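Local coordinates for protein SSD1 (Saccharomyces cerevisiae S288C, PDB 7AM1), which binds mRNA and represses translation as a non-enzymatic member of the RNase II family, and is implicated in control of the G1 phase of the cell cycle, at residues Asp616-Val621 with Asn849-Ser854; Leu739-Ser744 with Ala769-Thr774; Gly761-Leu766 with Ala794-Pro799; Thr869-Ile874 with Ile880-Glu885. One frame throughout, in Å; residues are numbered along the deposited sequence.

In the fold
Followed from the N terminus, the chain first opens contact 1 at residues 616-621, the start of helix 617-629 in the RNB domain, and closes it at the loop 849-854. Within that span lie contacts 2 and 3, which cross: 739-744 is followed by 761-766, then 769-774 and finally 794-799. They meet where Ser744 O lies 2.9 Å from Gly761 N, a probable hydrogen bond. Contact 4 comes after contact 1 has closed and joins the two strands of one hairpin. It touches contact 1 through Pro853 and Thr869, and contact 2 through Glu885 and Ile883. Contact 1 thus ties the RNB domain to the C-terminal β-rich region, whose two sheets meet at contact 2.

Contact 1: Asp616-Val621 with Asn849-Ser854; sequences DDDVRV and NLRLPS
Arg851 and Asp618 form an end-on, bidentate salt bridge between the loop that follows helix 834-842 and the first turn of helix 617-629 in the RNB domain. Arg851 NH2 donates to Asp618 OD1 at 2.7 Å, and Arg851 NH1 donates to Asp618 OD2 at 3.0 Å, so each carboxylate oxygen has a nitrogen of its own. The two planes are only 21° apart. OD1 is reached through its syn lone pair, and OD2 is met on its syn side from a little out of the carboxylate plane. Because the CA atoms of Asp618 and Arg851 stand 11.4 Å apart, the backbones play no direct part, and the 84 Å² buried here comes from these two residues. The arginine starts outward with CG anti to its backbone N (chi1 178°), then bends at chi2 and chi3, which turns its two terminal nitrogens toward the helix.

The remaining guanidinium nitrogen, NE, is salt-bridged to Glu752, so two acids share the guanidinium, and Arg851 N is hydrogen-bonded to Thr734 OG1. On the helix side, Asp618 OD2 also has Lys888 as a long, weak ion-pair neighbour.

Other bonds hold the start of the helix. Asp616 is the N-cap, and its OD1 accepts from Val619 N at 3.0 Å. Arg620 NH1 also donates to Ile614 O. Asp617 is held by Arg620, whose NH2 and NH1 both converge on Asp617 OD1, at 2.9 and 3.1 Å, from the same face of the carboxylate plane.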
loop_
_atom_site.group_PDB
_atom_site.type_symbol
_atom_site.label_atom_id
_atom_site.label_comp_id
_atom_site.label_asym_id
_atom_site.label_seq_id
_atom_site.Cartn_x
_atom_site.Cartn_y
_atom_site.Cartn_z
ATOM N N ASP A 616 3.726 -12.975 -20.804
ATOM C CA ASP A 616 4.531 -13.540 -19.725
ATOM C C ASP A 616 4.079 -12.972 -18.385
ATOM O O ASP A 616 4.230 -11.774 -18.122
ATOM C CB ASP A 616 6.006 -13.250 -19.982
ATOM C CG ASP A 616 6.916 -13.949 -18.995
ATOM O OD1 ASP A 616 6.808 -13.677 -17.781
ATOM O OD2 ASP A 616 7.729 -14.788 -19.437
ATOM N N ASP A 617 3.526 -13.832 -17.524
ATOM C CA ASP A 617 2.989 -13.356 -16.253
ATOM C C ASP A 617 4.062 -12.669 -15.418
ATOM O O ASP A 617 3.798 -11.647 -14.769
ATOM C CB ASP A 617 2.371 -14.514 -15.468
ATOM C CG ASP A 617 1.115 -15.063 -16.119
ATOM O OD1 ASP A 617 0.616 -14.453 -17.091
ATOM O OD2 ASP A 617 0.621 -16.108 -15.646
ATOM N N ASP A 618 5.272 -13.233 -15.391
ATOM C CA ASP A 618 6.329 -12.669 -14.561
ATOM C C ASP A 618 6.706 -11.272 -15.033
ATOM O O ASP A 618 6.858 -10.350 -14.224
ATOM C CB ASP A 618 7.546 -13.592 -14.573
ATOM C CG ASP A 618 7.275 -14.915 -13.891
ATOM O OD1 ASP A 618 6.553 -14.931 -12.872
ATOM O OD2 ASP A 618 7.762 -15.944 -14.388
ATOM N N VAL A 619 6.868 -11.097 -16.346
ATOM C CA VAL A 619 7.225 -9.786 -16.874
ATOM C C VAL A 619 6.100 -8.789 -16.625
ATOM O O VAL A 619 6.340 -7.648 -16.210
ATOM C CB VAL A 619 7.563 -9.889 -18.372
ATOM C CG1 VAL A 619 7.946 -8.520 -18.917
ATOM C CG2 VAL A 619 8.675 -10.906 -18.602
ATOM N N ARG A 620 4.855 -9.200 -16.870
ATOM C CA ARG A 620 3.729 -8.299 -16.664
ATOM C C ARG A 620 3.668 -7.820 -15.219
ATOM O O ARG A 620 3.425 -6.635 -14.958
ATOM C CB ARG A 620 2.428 -9.000 -17.052
ATOM C CG ARG A 620 1.236 -8.061 -17.142
ATOM C CD ARG A 620 0.001 -8.784 -17.654
ATOM N NE ARG A 620 -0.421 -9.857 -16.759
ATOM C CZ ARG A 620 -0.258 -11.157 -16.993
ATOM N NH1 ARG A 620 0.314 -11.589 -18.111
ATOM N NH2 ARG A 620 -0.684 -12.032 -16.095
ATOM N N VAL A 621 3.891 -8.726 -14.267
ATOM C CA VAL A 621 3.898 -8.346 -12.861
ATOM C C VAL A 621 5.076 -7.431 -12.564
ATOM O O VAL A 621 4.936 -6.419 -11.866
ATOM C CB VAL A 621 3.924 -9.608 -11.978
ATOM C CG1 VAL A 621 4.312 -9.253 -10.541
ATOM C CG2 VAL A 621 2.572 -10.306 -12.026
ATOM N N ASN A 849 3.529 -20.506 -2.524
ATOM C CA ASN A 849 4.113 -21.588 -3.302
ATOM C C ASN A 849 5.517 -21.210 -3.749
ATOM O O ASN A 849 5.768 -20.066 -4.137
ATOM C CB ASN A 849 3.255 -21.899 -4.529
ATOM C CG ASN A 849 1.909 -22.463 -4.163
ATOM O OD1 ASN A 849 1.780 -23.207 -3.189
ATOM N ND2 ASN A 849 0.889 -22.102 -4.930
ATOM N N LEU A 850 6.431 -22.167 -3.687
ATOM C CA LEU A 850 7.766 -21.944 -4.214
ATOM C C LEU A 850 7.765 -22.092 -5.730
ATOM O O LEU A 850 6.962 -22.834 -6.302
ATOM C CB LEU A 850 8.761 -22.926 -3.599
ATOM C CG LEU A 850 8.960 -22.843 -2.086
ATOM C CD1 LEU A 850 9.957 -23.883 -1.621
ATOM C CD2 LEU A 850 9.433 -21.464 -1.706
ATOM N N ARG A 851 8.669 -21.364 -6.384
ATOM C CA ARG A 851 8.930 -21.539 -7.810
ATOM C C ARG A 851 10.187 -22.395 -7.937
ATOM O O ARG A 851 11.296 -21.938 -7.640
ATOM C CB ARG A 851 9.082 -20.200 -8.528
ATOM C CG ARG A 851 9.410 -20.325 -10.025
ATOM C CD ARG A 851 8.167 -20.510 -10.879
ATOM N NE ARG A 851 7.331 -19.316 -10.841
ATOM C CZ ARG A 851 7.349 -18.346 -11.752
ATOM N NH1 ARG A 851 8.156 -18.407 -12.805
ATOM N NH2 ARG A 851 6.547 -17.301 -11.607
ATOM N N LEU A 852 10.008 -23.636 -8.350
ATOM C CA LEU A 852 11.102 -24.585 -8.434
ATOM C C LEU A 852 11.488 -24.829 -9.888
ATOM O O LEU A 852 10.659 -24.659 -10.787
ATOM C CB LEU A 852 10.702 -25.911 -7.777
ATOM C CG LEU A 852 10.238 -25.766 -6.325
ATOM C CD1 LEU A 852 9.802 -27.094 -5.750
ATOM C CD2 LEU A 852 11.335 -25.155 -5.460
ATOM N N PRO A 853 12.734 -25.214 -10.165
ATOM C CA PRO A 853 13.113 -25.488 -11.559
ATOM C C PRO A 853 12.469 -26.782 -12.038
ATOM O O PRO A 853 12.524 -27.807 -11.355
ATOM C CB PRO A 853 14.641 -25.594 -11.497
ATOM C CG PRO A 853 14.908 -26.100 -10.122
ATOM C CD PRO A 853 13.855 -25.460 -9.238
ATOM N N SER A 854 11.840 -26.723 -13.210
ATOM C CA SER A 854 11.115 -27.870 -13.757
ATOM C C SER A 854 12.018 -28.647 -14.713
ATOM O O SER A 854 11.801 -28.713 -15.925
ATOM C CB SER A 854 9.833 -27.406 -14.447
#

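Contact 2: Leu739-Ser744 with Ala769-Thr774; sequences LQVYES and AEFDGT
Two strands of the DIS3L2-type C-terminal domain, a family of the OB clan, approach each other here from separate sheets: 732-741, just where it runs out into a loop, and 766-772. The contact is built round the Phe771 ring. Glu743 CA lies over one face in a CH-pi contact, 3.9 Å from the centroid of the Phe771 ring and 25° off its normal. Gly773 N covers the opposite face, 3.7 Å above the plane and offset toward the rim of the Phe771 ring, so the phenyl group is sandwiched between main-chain atoms. Val741 meets it at the edge, with CG1 3.9 Å from Phe771 CE1. The ring is carried across because CG stands anti to the backbone N of Phe771 (chi1 177°).

Although Glu743 and Phe771 have CA atoms 5.2 Å apart, their backbones do not pair as neighbouring strands; the polar groups look elsewhere. Glu743 O is bonded to the hydroxyl of Ser169, and Ala769 makes its backbone bond with the same serine. Glu743 sends its carboxylate away from the contact, and Tyr742, whose CB also points away, bonds through OH to Asp747.

A classic beta bulge sits upstream, where Leu739 and Gln740 are both set opposite Asp747, and Gln740 NE2 folds back to donate to Leu739 O at 2.8 Å. The closest approach across the two segments is oblique, neither over a face of the ring nor at its edge: Tyr742 O lies 3.3 Å from Phe771 CD1.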
loop_
_atom_site.group_PDB
_atom_site.type_symbol
_atom_site.label_atom_id
_atom_site.label_comp_id
_atom_site.label_asym_id
_atom_site.label_seq_id
_atom_site.Cartn_x
_atom_site.Cartn_y
_atom_site.Cartn_z
ATOM N N LEU A 739 14.624 -7.913 -11.944
ATOM C CA LEU A 739 13.857 -6.757 -12.395
ATOM C C LEU A 739 14.736 -5.582 -12.796
ATOM O O LEU A 739 14.442 -4.907 -13.788
ATOM C CB LEU A 739 12.882 -6.327 -11.295
ATOM C CG LEU A 739 11.799 -5.315 -11.670
ATOM C CD1 LEU A 739 11.003 -5.786 -12.871
ATOM C CD2 LEU A 739 10.874 -5.080 -10.482
ATOM N N GLN A 740 15.813 -5.330 -12.049
ATOM C CA GLN A 740 16.747 -4.255 -12.348
ATOM C C GLN A 740 18.153 -4.705 -11.971
ATOM O O GLN A 740 18.342 -5.414 -10.979
ATOM C CB GLN A 740 16.397 -2.966 -11.590
ATOM C CG GLN A 740 15.195 -2.192 -12.140
ATOM C CD GLN A 740 15.464 -1.578 -13.502
ATOM O OE1 GLN A 740 16.090 -0.523 -13.613
ATOM N NE2 GLN A 740 15.000 -2.243 -14.546
ATOM N N VAL A 741 19.133 -4.269 -12.753
ATOM C CA VAL A 741 20.536 -4.566 -12.499
ATOM C C VAL A 741 21.266 -3.261 -12.221
ATOM O O VAL A 741 21.022 -2.245 -12.881
ATOM C CB VAL A 741 21.180 -5.316 -13.683
ATOM C CG1 VAL A 741 22.668 -5.497 -13.452
ATOM C CG2 VAL A 741 20.516 -6.669 -13.871
ATOM N N TYR A 742 22.152 -3.292 -11.232
ATOM C CA TYR A 742 22.950 -2.139 -10.854
ATOM C C TYR A 742 24.420 -2.544 -10.826
ATOM O O TYR A 742 24.776 -3.698 -11.083
ATOM C CB TYR A 742 22.507 -1.579 -9.497
ATOM C CG TYR A 742 21.011 -1.378 -9.371
ATOM C CD1 TYR A 742 20.375 -0.317 -10.001
ATOM C CD2 TYR A 742 20.235 -2.254 -8.623
ATOM C CE1 TYR A 742 19.003 -0.129 -9.885
ATOM C CE2 TYR A 742 18.868 -2.078 -8.501
ATOM C CZ TYR A 742 18.255 -1.013 -9.132
ATOM O OH TYR A 742 16.893 -0.841 -9.012
ATOM N N GLU A 743 25.276 -1.575 -10.499
ATOM C CA GLU A 743 26.718 -1.793 -10.545
ATOM C C GLU A 743 27.187 -2.828 -9.525
ATOM O O GLU A 743 28.147 -3.563 -9.789
ATOM C CB GLU A 743 27.437 -0.457 -10.333
ATOM C CG GLU A 743 27.067 0.255 -9.045
ATOM C CD GLU A 743 27.974 1.433 -8.757
ATOM O OE1 GLU A 743 28.782 1.791 -9.644
ATOM O OE2 GLU A 743 27.879 1.995 -7.644
ATOM N N SER A 744 26.544 -2.905 -8.358
ATOM C CA SER A 744 26.998 -3.838 -7.330
ATOM C C SER A 744 25.822 -4.514 -6.631
ATOM O O SER A 744 25.976 -5.010 -5.509
ATOM C CB SER A 744 27.911 -3.099 -6.334
ATOM O OG SER A 744 28.357 -3.938 -5.281
ATOM N N ALA A 769 33.197 -7.821 -9.196
ATOM C CA ALA A 769 32.019 -7.731 -10.040
ATOM C C ALA A 769 32.330 -6.724 -11.134
ATOM O O ALA A 769 33.083 -5.771 -10.918
ATOM C CB ALA A 769 30.777 -7.305 -9.251
ATOM N N GLU A 770 31.755 -6.946 -12.311
ATOM C CA GLU A 770 31.907 -6.032 -13.433
ATOM C C GLU A 770 30.530 -5.692 -13.976
ATOM O O GLU A 770 29.663 -6.564 -14.096
ATOM C CB GLU A 770 32.789 -6.604 -14.553
ATOM C CG GLU A 770 34.250 -6.788 -14.173
ATOM C CD GLU A 770 35.162 -6.849 -15.390
ATOM O OE1 GLU A 770 35.331 -7.950 -15.957
ATOM O OE2 GLU A 770 35.701 -5.792 -15.787
ATOM N N PHE A 771 30.341 -4.422 -14.307
ATOM C CA PHE A 771 29.040 -3.899 -14.686
ATOM C C PHE A 771 29.117 -3.271 -16.067
ATOM O O PHE A 771 29.991 -2.439 -16.332
ATOM C CB PHE A 771 28.556 -2.874 -13.658
ATOM C CG PHE A 771 27.256 -2.226 -14.018
ATOM C CD1 PHE A 771 26.077 -2.948 -13.994
ATOM C CD2 PHE A 771 27.213 -0.891 -14.370
ATOM C CE1 PHE A 771 24.880 -2.351 -14.324
ATOM C CE2 PHE A 771 26.021 -0.288 -14.701
ATOM C CZ PHE A 771 24.852 -1.018 -14.676
ATOM N N ASP A 772 28.200 -3.678 -16.939
ATOM C CA ASP A 772 28.090 -3.156 -18.298
ATOM C C ASP A 772 26.832 -2.296 -18.328
ATOM O O ASP A 772 25.719 -2.811 -18.478
ATOM C CB ASP A 772 28.032 -4.297 -19.310
ATOM C CG ASP A 772 27.942 -3.808 -20.739
ATOM O OD1 ASP A 772 27.754 -2.592 -20.950
ATOM O OD2 ASP A 772 28.067 -4.647 -21.656
ATOM N N GLY A 773 27.014 -0.980 -18.187
ATOM C CA GLY A 773 25.889 -0.067 -18.094
ATOM C C GLY A 773 25.112 0.096 -19.382
ATOM O O GLY A 773 23.937 0.480 -19.339
ATOM N N THR A 774 25.738 -0.178 -20.526
ATOM C CA THR A 774 25.031 -0.069 -21.796
ATOM C C THR A 774 24.069 -1.236 -21.983
ATOM O O THR A 774 22.916 -1.042 -22.387
ATOM C CB THR A 774 26.025 -0.008 -22.955
ATOM O OG1 THR A 774 26.653 -1.285 -23.119
ATOM C CG2 THR A 774 27.095 1.040 -22.682
#

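Contact 3: Gly761-Leu766 with Ala794-Pro799; sequences GDQLPL and ADEKNP
Gln763 and Glu796 join two short 3-10 turns of the DIS3L2-type C-terminal region, one following strand 755-760 and the other lying in the loop after strand 777-782. Gln763 NE2 donates to Glu796 OE2 at 3.2 Å and 161°, with the oxygen in the amide plane. Gln763 CG stands anti to the carbonyl carbon (chi1 -69°) and the chain runs on extended, which carries NE2 out to Glu796. The side chains cross at about a right angle, and the amide and carboxylate planes are 62° apart. Gln763 CG also touches Glu796 OE2, at 3.4 Å, so methylene and amide both lie against the same oxygen. This tight pair is buried, and Glu796 OE1 is salt-bridged to Arg803. Shortened to alanine here, the glutamine loses both CG and amide; Glu796 OE2 would then probably rely on Lys178 and be less fixed in position, with a gap opened beside it.

Asp762 and Asp795 form the looser flank, with Asp762 O 4.4 Å from Asp795 OD2. Lys178 NZ links Asp762 O, Asp795 OD1 and Glu796 OE2, Asp762 OD2 is salt-bridged to Arg173, and Asp795 OD2 accepts from Gln172. Arg173 and Lys178 probably offset the like charges of the two aspartates. Beyond Glu796 the chain turns away, with Lys797 and Pro799 exposed to solvent. Past Gln763 the first segment leaves through an inverse gamma turn centred on Pro765, in which Leu766 N makes a weak bond to Leu764 O at 2.8 Å.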
loop_
_atom_site.group_PDB
_atom_site.type_symbol
_atom_site.label_atom_id
_atom_site.label_comp_id
_atom_site.label_asym_id
_atom_site.label_seq_id
_atom_site.Cartn_x
_atom_site.Cartn_y
_atom_site.Cartn_z
ATOM N N GLY A 761 26.005 -7.220 -3.674
ATOM C CA GLY A 761 27.263 -7.898 -3.931
ATOM C C GLY A 761 28.110 -8.049 -2.682
ATOM O O GLY A 761 28.797 -9.059 -2.505
ATOM N N ASP A 762 28.075 -7.051 -1.797
ATOM C CA ASP A 762 28.885 -7.086 -0.587
ATOM C C ASP A 762 28.330 -8.028 0.474
ATOM O O ASP A 762 28.833 -8.034 1.599
ATOM C CB ASP A 762 29.040 -5.677 -0.006
ATOM C CG ASP A 762 27.727 -5.083 0.457
ATOM O OD1 ASP A 762 26.733 -5.831 0.574
ATOM O OD2 ASP A 762 27.695 -3.856 0.700
ATOM N N GLN A 763 27.292 -8.798 0.158
ATOM C CA GLN A 763 26.824 -9.859 1.043
ATOM C C GLN A 763 26.990 -11.229 0.402
ATOM O O GLN A 763 26.532 -12.231 0.967
ATOM C CB GLN A 763 25.372 -9.606 1.448
ATOM C CG GLN A 763 25.245 -8.402 2.377
ATOM C CD GLN A 763 23.819 -8.102 2.774
ATOM O OE1 GLN A 763 22.919 -8.086 1.933
ATOM N NE2 GLN A 763 23.604 -7.851 4.062
ATOM N N LEU A 764 27.665 -11.298 -0.742
ATOM C CA LEU A 764 27.928 -12.536 -1.448
ATOM C C LEU A 764 29.423 -12.852 -1.438
ATOM O O LEU A 764 30.257 -11.941 -1.444
ATOM C CB LEU A 764 27.438 -12.440 -2.898
ATOM C CG LEU A 764 25.955 -12.107 -3.070
ATOM C CD1 LEU A 764 25.600 -11.921 -4.539
ATOM C CD2 LEU A 764 25.091 -13.190 -2.434
ATOM N N PRO A 765 29.796 -14.137 -1.426
ATOM C CA PRO A 765 31.224 -14.491 -1.466
ATOM C C PRO A 765 31.822 -14.276 -2.847
ATOM O O PRO A 765 31.965 -15.224 -3.628
ATOM C CB PRO A 765 31.230 -15.973 -1.073
ATOM C CG PRO A 765 29.889 -16.477 -1.555
ATOM C CD PRO A 765 28.928 -15.327 -1.339
ATOM N N LEU A 766 32.185 -13.034 -3.147
ATOM C CA LEU A 766 32.680 -12.651 -4.459
ATOM C C LEU A 766 34.154 -12.276 -4.398
ATOM O O LEU A 766 34.687 -11.905 -3.349
ATOM C CB LEU A 766 31.887 -11.465 -5.015
ATOM C CG LEU A 766 30.374 -11.630 -5.143
ATOM C CD1 LEU A 766 29.749 -10.341 -5.665
ATOM C CD2 LEU A 766 30.032 -12.800 -6.052
ATOM N N ALA A 794 32.902 -10.620 6.020
ATOM C CA ALA A 794 33.845 -10.278 7.079
ATOM C C ALA A 794 33.401 -9.044 7.851
ATOM O O ALA A 794 33.542 -8.985 9.078
ATOM C CB ALA A 794 35.239 -10.063 6.486
ATOM N N ASP A 795 32.861 -8.043 7.152
ATOM C CA ASP A 795 32.487 -6.799 7.809
ATOM C C ASP A 795 31.251 -6.933 8.687
ATOM O O ASP A 795 30.938 -5.990 9.422
ATOM C CB ASP A 795 32.267 -5.696 6.767
ATOM C CG ASP A 795 31.118 -5.999 5.824
ATOM O OD1 ASP A 795 29.967 -6.103 6.289
ATOM O OD2 ASP A 795 31.366 -6.111 4.607
ATOM N N GLU A 796 30.556 -8.070 8.648
ATOM C CA GLU A 796 29.357 -8.269 9.454
ATOM C C GLU A 796 29.620 -9.044 10.739
ATOM O O GLU A 796 28.673 -9.323 11.481
ATOM C CB GLU A 796 28.280 -8.989 8.629
ATOM C CG GLU A 796 27.651 -8.119 7.558
ATOM C CD GLU A 796 26.540 -8.817 6.792
ATOM O OE1 GLU A 796 25.921 -9.757 7.337
ATOM O OE2 GLU A 796 26.284 -8.416 5.637
ATOM N N LYS A 797 30.873 -9.393 11.026
ATOM C CA LYS A 797 31.237 -9.942 12.327
ATOM C C LYS A 797 31.546 -8.852 13.342
ATOM O O LYS A 797 31.758 -9.160 14.521
ATOM C CB LYS A 797 32.425 -10.899 12.184
ATOM C CG LYS A 797 32.068 -12.177 11.419
ATOM C CD LYS A 797 33.277 -13.069 11.174
ATOM C CE LYS A 797 33.753 -12.996 9.735
ATOM N NZ LYS A 797 34.840 -13.982 9.468
ATOM N N ASN A 798 31.574 -7.600 12.902
ATOM C CA ASN A 798 31.681 -6.458 13.797
ATOM C C ASN A 798 30.477 -6.426 14.733
ATOM O O ASN A 798 29.339 -6.598 14.274
ATOM C CB ASN A 798 31.739 -5.185 12.947
ATOM C CG ASN A 798 31.821 -3.914 13.770
ATOM O OD1 ASN A 798 31.668 -3.925 14.990
ATOM N ND2 ASN A 798 32.038 -2.797 13.088
ATOM N N PRO A 799 30.671 -6.213 16.039
ATOM C CA PRO A 799 29.506 -6.063 16.930
ATOM C C PRO A 799 28.619 -4.874 16.586
ATOM O O PRO A 799 27.511 -4.778 17.128
ATOM C CB PRO A 799 30.138 -5.904 18.321
ATOM C CG PRO A 799 31.551 -5.459 18.056
ATOM C CD PRO A 799 31.945 -6.136 16.780
#

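Contact 4: Thr869-Ile874 with Ile880-Glu885; sequences TTETRI and IQEIHE
The guanidinium of Arg873 has Ile880 over one face, with CD1 3.7 Å above the plane and offset toward the rim of the Arg873 group, and Glu882 CG at its edge. Glu882 OE2 comes in obliquely to form a salt bridge with Arg873 NH1 at 2.7 Å, the carboxylate turned 79° from the guanidinium. At the edge of the His884 ring, in plane, lies Glu882 OE1: His884 NE2 donates to it at 2.9 Å in a nearly straight bond (175°). One carboxylate therefore spans an arginine of the neighbouring strand and a histidine two residues further along its own segment. With an alanine in place of Glu882, Arg873 NH1 and His884 NE2 lose this carboxylate; the imidazole is likely to turn more freely, and the guanidinium would probably depend more on Glu875.

Arg873 reaches the carboxylate with CG placed between its backbone N and carbonyl carbon (chi1 63°) and the chain extended as far as NE, which is salt-bridged to Glu875. Thr872 and Gln881 lie on the other face of the sheet, where Gln881 OE1 accepts from Trp782. A water accepts from Glu871 N and Gln881 NE2 and donates to Glu882 O at 2.7 Å.

Arg873 and Ile880 exchange two backbone bonds: N of each residue lies 2.8 Å from O of the other. Glu882 N donates to Glu871 O at 2.9 Å, while Thr872 and Gln881 form the non-hydrogen-bonded pair between. This alternation is that of an antiparallel beta hairpin, here with 872-875 at the edge of its sheet.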
loop_
_atom_site.group_PDB
_atom_site.type_symbol
_atom_site.label_atom_id
_atom_site.label_comp_id
_atom_site.label_asym_id
_atom_site.label_seq_id
_atom_site.Cartn_x
_atom_site.Cartn_y
_atom_site.Cartn_z
ATOM N N THR A 869 19.845 -23.472 -13.914
ATOM C CA THR A 869 19.103 -22.313 -14.392
ATOM C C THR A 869 19.975 -21.072 -14.553
ATOM O O THR A 869 19.502 -20.069 -15.094
ATOM C CB THR A 869 17.959 -21.968 -13.433
ATOM O OG1 THR A 869 18.508 -21.525 -12.185
ATOM C CG2 THR A 869 17.071 -23.178 -13.192
ATOM N N THR A 870 21.220 -21.108 -14.097
ATOM C CA THR A 870 22.069 -19.927 -14.102
ATOM C C THR A 870 22.906 -19.872 -15.377
ATOM O O THR A 870 23.117 -20.877 -16.057
ATOM C CB THR A 870 22.979 -19.917 -12.869
ATOM O OG1 THR A 870 23.972 -20.945 -12.985
ATOM C CG2 THR A 870 22.159 -20.152 -11.603
ATOM N N GLU A 871 23.366 -18.666 -15.704
ATOM C CA GLU A 871 24.210 -18.420 -16.871
ATOM C C GLU A 871 25.627 -18.169 -16.364
ATOM O O GLU A 871 25.908 -17.107 -15.799
ATOM C CB GLU A 871 23.681 -17.237 -17.680
ATOM C CG GLU A 871 24.408 -16.993 -18.999
ATOM C CD GLU A 871 24.274 -18.158 -19.972
ATOM O OE1 GLU A 871 23.252 -18.874 -19.906
ATOM O OE2 GLU A 871 25.191 -18.361 -20.800
ATOM N N THR A 872 26.519 -19.140 -16.569
ATOM C CA THR A 872 27.843 -19.112 -15.962
ATOM C C THR A 872 28.920 -19.421 -16.990
ATOM O O THR A 872 28.648 -19.962 -18.066
ATOM C CB THR A 872 27.951 -20.119 -14.806
ATOM O OG1 THR A 872 27.592 -21.426 -15.273
ATOM C CG2 THR A 872 27.048 -19.726 -13.651
ATOM N N ARG A 873 30.157 -19.062 -16.642
ATOM C CA ARG A 873 31.309 -19.437 -17.449
ATOM C C ARG A 873 32.583 -19.292 -16.630
ATOM O O ARG A 873 32.657 -18.487 -15.696
ATOM C CB ARG A 873 31.412 -18.600 -18.726
ATOM C CG ARG A 873 31.633 -17.124 -18.503
ATOM C CD ARG A 873 31.468 -16.368 -19.811
ATOM N NE ARG A 873 32.156 -15.082 -19.782
ATOM C CZ ARG A 873 31.604 -13.939 -19.385
ATOM N NH1 ARG A 873 30.342 -13.908 -18.974
ATOM N NH2 ARG A 873 32.321 -12.823 -19.394
ATOM N N ILE A 874 33.580 -20.091 -16.998
ATOM C CA ILE A 874 34.861 -20.146 -16.306
ATOM C C ILE A 874 35.923 -19.652 -17.276
ATOM O O ILE A 874 36.166 -20.285 -18.311
ATOM C CB ILE A 874 35.169 -21.570 -15.815
ATOM C CG1 ILE A 874 34.100 -22.012 -14.812
ATOM C CG2 ILE A 874 36.565 -21.636 -15.191
ATOM C CD1 ILE A 874 34.197 -23.460 -14.399
ATOM N N ILE A 880 32.439 -16.822 -13.433
ATOM C CA ILE A 880 31.577 -15.697 -13.776
ATOM C C ILE A 880 30.133 -16.156 -13.900
ATOM O O ILE A 880 29.843 -17.153 -14.572
ATOM C CB ILE A 880 32.042 -15.031 -15.086
ATOM C CG1 ILE A 880 33.491 -14.561 -14.953
ATOM C CG2 ILE A 880 31.105 -13.893 -15.464
ATOM C CD1 ILE A 880 34.047 -13.913 -16.205
ATOM N N GLN A 881 29.226 -15.414 -13.264
ATOM C CA GLN A 881 27.789 -15.557 -13.464
ATOM C C GLN A 881 27.251 -14.255 -14.044
ATOM O O GLN A 881 27.553 -13.174 -13.525
ATOM C CB GLN A 881 27.060 -15.885 -12.157
ATOM C CG GLN A 881 25.558 -16.082 -12.334
ATOM C CD GLN A 881 24.825 -16.265 -11.019
ATOM O OE1 GLN A 881 25.407 -16.112 -9.946
ATOM N NE2 GLN A 881 23.537 -16.587 -11.098
ATOM N N GLU A 882 26.463 -14.358 -15.112
ATOM C CA GLU A 882 25.840 -13.195 -15.730
ATOM C C GLU A 882 24.451 -12.978 -15.142
ATOM O O GLU A 882 23.650 -13.915 -15.059
ATOM C CB GLU A 882 25.734 -13.364 -17.246
ATOM C CG GLU A 882 27.017 -13.782 -17.930
ATOM C CD GLU A 882 26.877 -13.812 -19.442
ATOM O OE1 GLU A 882 25.725 -13.810 -19.934
ATOM O OE2 GLU A 882 27.916 -13.839 -20.135
ATOM N N ILE A 883 24.176 -11.743 -14.732
ATOM C CA ILE A 883 22.868 -11.338 -14.228
ATOM C C ILE A 883 22.243 -10.408 -15.261
ATOM O O ILE A 883 22.766 -9.316 -15.522
ATOM C CB ILE A 883 22.978 -10.652 -12.856
ATOM C CG1 ILE A 883 23.825 -11.486 -11.884
ATOM C CG2 ILE A 883 21.598 -10.410 -12.270
ATOM C CD1 ILE A 883 23.218 -12.826 -11.524
ATOM N N HIS A 884 21.124 -10.838 -15.844
ATOM C CA HIS A 884 20.411 -10.081 -16.860
ATOM C C HIS A 884 19.026 -9.707 -16.353
ATOM O O HIS A 884 18.401 -10.457 -15.600
ATOM C CB HIS A 884 20.237 -10.883 -18.161
ATOM C CG HIS A 884 21.518 -11.237 -18.844
ATOM N ND1 HIS A 884 22.006 -10.529 -19.921
ATOM C CD2 HIS A 884 22.403 -12.237 -18.618
ATOM C CE1 HIS A 884 23.143 -11.071 -20.322
ATOM N NE2 HIS A 884 23.407 -12.108 -19.549
ATOM N N GLU A 885 18.530 -8.557 -16.798
ATOM C CA GLU A 885 17.176 -8.162 -16.437
ATOM C C GLU A 885 16.174 -9.142 -17.039
ATOM O O GLU A 885 16.313 -9.573 -18.186
ATOM C CB GLU A 885 16.904 -6.730 -16.903
ATOM C CG GLU A 885 17.689 -5.701 -16.098
ATOM C CD GLU A 885 17.526 -4.275 -16.592
ATOM O OE1 GLU A 885 17.190 -4.077 -17.780
ATOM O OE2 GLU A 885 17.749 -3.350 -15.781
HETATM O O HOH W 1 22.767 -16.294 -14.144
#